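Alr3790 protein (Anabaena sp., PDB 3HIX) is of uncharacterised function but contains a rhodanese-like domain, a fold that in related proteins often serves sulfur transfer. Local coordinates at residues D43-S46 against S47-K51. Residues are numbered along the deposited sequence; the frame is centred on the assembly and turned at random.
Sequences DRAS and SSLEK
Ser-47 and Ser-48 both turn their hydroxyls back onto the carbonyl oxygen of Arg-44, an instance of side-chain hydroxyls bonding a backbone carbonyl about one turn back at the C-terminal end of a helix. Ser-48 OG makes the shorter bond, 2.8 Å from Arg-44 O, its first torsion holding the hydroxyl beside its own backbone N, where it meets the oxygen from beyond its end, tilted out of the carbonyl plane. Ser-47 OG lies 3.2 Å from Arg-44 O and approaches more from the side, with a C=O...OG angle of 114°, on the opposite face of that plane. In Ser-47 the hydroxyl sits between backbone N and carbonyl carbon (chi1 74°), the setting that folds it back over the last turn.

The main-chain bonding is uneven here. Ser-47 N reaches Asp-43 O at 3.1 Å, whereas the bond from Ser-48 N to Arg-44 O is weak and bent, with an angle of 125° at its hydrogen. Leu-49, the first residue with non-helical torsions, still gives its N-H to Ala-45 O at 2.8 Å. Its buried side chain lies alongside, CD1 4.3 Å from Ala-45 CB, and Ala-45 also packs on Met-36 and Phe-77. A water donates to both Ser-46 O and Leu-49 O, bridging the last turn to the departing chain, while Ser-46 OG bonds back to Val-42 O.

Helix 41-48 thus ends with three consecutive exposed serines, while Ala-45 and Leu-49 are buried, just ahead of strand 55-58 of the parallel sheet. Two hydroxyl donors on Arg-44 O supplement the poorly aimed amide of Ser-48, and probably compensate in part for the weakened amide bonding at the helix end.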
loop_
_atom_site.group_PDB
_atom_site.type_symbol
_atom_site.label_atom_id
_atom_site.label_comp_id
_atom_site.label_asym_id
_atom_site.label_seq_id
_atom_site.Cartn_x
_atom_site.Cartn_y
_atom_site.Cartn_z
ATOM N N ASP A 43 3.052 0.607 12.702
ATOM C CA ASP A 43 2.042 0.567 13.762
ATOM C C ASP A 43 0.766 -0.127 13.310
ATOM O O ASP A 43 0.319 -1.096 13.922
ATOM C CB ASP A 43 1.679 1.979 14.220
ATOM C CG ASP A 43 2.773 2.631 15.022
ATOM O OD1 ASP A 43 3.612 1.903 15.595
ATOM O OD2 ASP A 43 2.781 3.875 15.096
ATOM N N ARG A 44 0.181 0.374 12.230
ATOM C CA ARG A 44 -1.059 -0.196 11.724
ATOM C C ARG A 44 -0.959 -1.662 11.310
ATOM O O ARG A 44 -1.826 -2.466 11.659
ATOM C CB ARG A 44 -1.576 0.626 10.547
ATOM C CG ARG A 44 -1.996 2.033 10.912
ATOM C CD ARG A 44 -2.635 2.702 9.715
ATOM N NE ARG A 44 -3.070 4.064 10.003
ATOM C CZ ARG A 44 -3.660 4.853 9.111
ATOM N NH1 ARG A 44 -3.879 4.409 7.881
ATOM N NH2 ARG A 44 -4.033 6.080 9.446
ATOM N N ALA A 45 0.084 -2.007 10.562
ATOM C CA ALA A 45 0.266 -3.387 10.125
ATOM C C ALA A 45 0.479 -4.317 11.319
ATOM O O ALA A 45 -0.034 -5.436 11.345
ATOM C CB ALA A 45 1.446 -3.480 9.174
ATOM N N SER A 46 1.236 -3.852 12.305
ATOM C CA SER A 46 1.508 -4.657 13.494
ATOM C C SER A 46 0.250 -4.937 14.306
ATOM O O SER A 46 0.149 -5.969 14.963
ATOM C CB SER A 46 2.534 -3.954 14.388
ATOM O OG SER A 46 3.767 -3.789 13.715
ATOM N N SER A 47 -0.711 -4.022 14.264
ATOM C CA SER A 47 -1.942 -4.200 15.026
ATOM C C SER A 47 -3.099 -4.756 14.205
ATOM O O SER A 47 -4.102 -5.194 14.768
ATOM C CB SER A 47 -2.372 -2.870 15.648
ATOM O OG SER A 47 -2.904 -1.994 14.671
ATOM N N SER A 48 -2.960 -4.754 12.882
ATOM C CA SER A 48 -4.036 -5.229 12.017
ATOM C C SER A 48 -3.753 -6.513 11.252
ATOM O O SER A 48 -4.681 -7.214 10.852
ATOM C CB SER A 48 -4.395 -4.146 10.996
ATOM O OG SER A 48 -4.617 -2.898 11.621
ATOM N N LEU A 49 -2.480 -6.825 11.042
ATOM C CA LEU A 49 -2.130 -8.005 10.257
ATOM C C LEU A 49 -1.173 -8.962 10.951
ATOM O O LEU A 49 -0.284 -8.536 11.686
ATOM C CB LEU A 49 -1.496 -7.558 8.937
ATOM C CG LEU A 49 -2.213 -6.463 8.146
ATOM C CD1 LEU A 49 -1.307 -5.938 7.038
ATOM C CD2 LEU A 49 -3.505 -7.021 7.567
ATOM N N GLU A 50 -1.360 -10.257 10.711
ATOM C CA GLU A 50 -0.469 -11.263 11.282
ATOM C C GLU A 50 0.792 -11.287 10.429
ATOM O O GLU A 50 0.736 -11.096 9.214
ATOM C CB GLU A 50 -1.116 -12.649 11.296
ATOM C CG GLU A 50 -2.005 -12.956 10.113
ATOM C CD GLU A 50 -3.415 -12.450 10.325
ATOM O OE1 GLU A 50 -4.052 -12.871 11.315
ATOM O OE2 GLU A 50 -3.886 -11.632 9.507
ATOM N N LYS A 51 1.924 -11.538 11.072
ATOM C CA LYS A 51 3.207 -11.539 10.385
ATOM C C LYS A 51 3.426 -12.652 9.364
ATOM O O LYS A 51 4.378 -12.599 8.584
ATOM C CB LYS A 51 4.321 -11.533 11.431
ATOM C CG LYS A 51 4.281 -10.288 12.313
ATOM C CD LYS A 51 5.179 -10.430 13.527
ATOM C CE LYS A 51 4.990 -9.278 14.491
ATOM N NZ LYS A 51 5.382 -7.992 13.876
HETATM O O HOH W 1 1.162 -8.517 13.887
#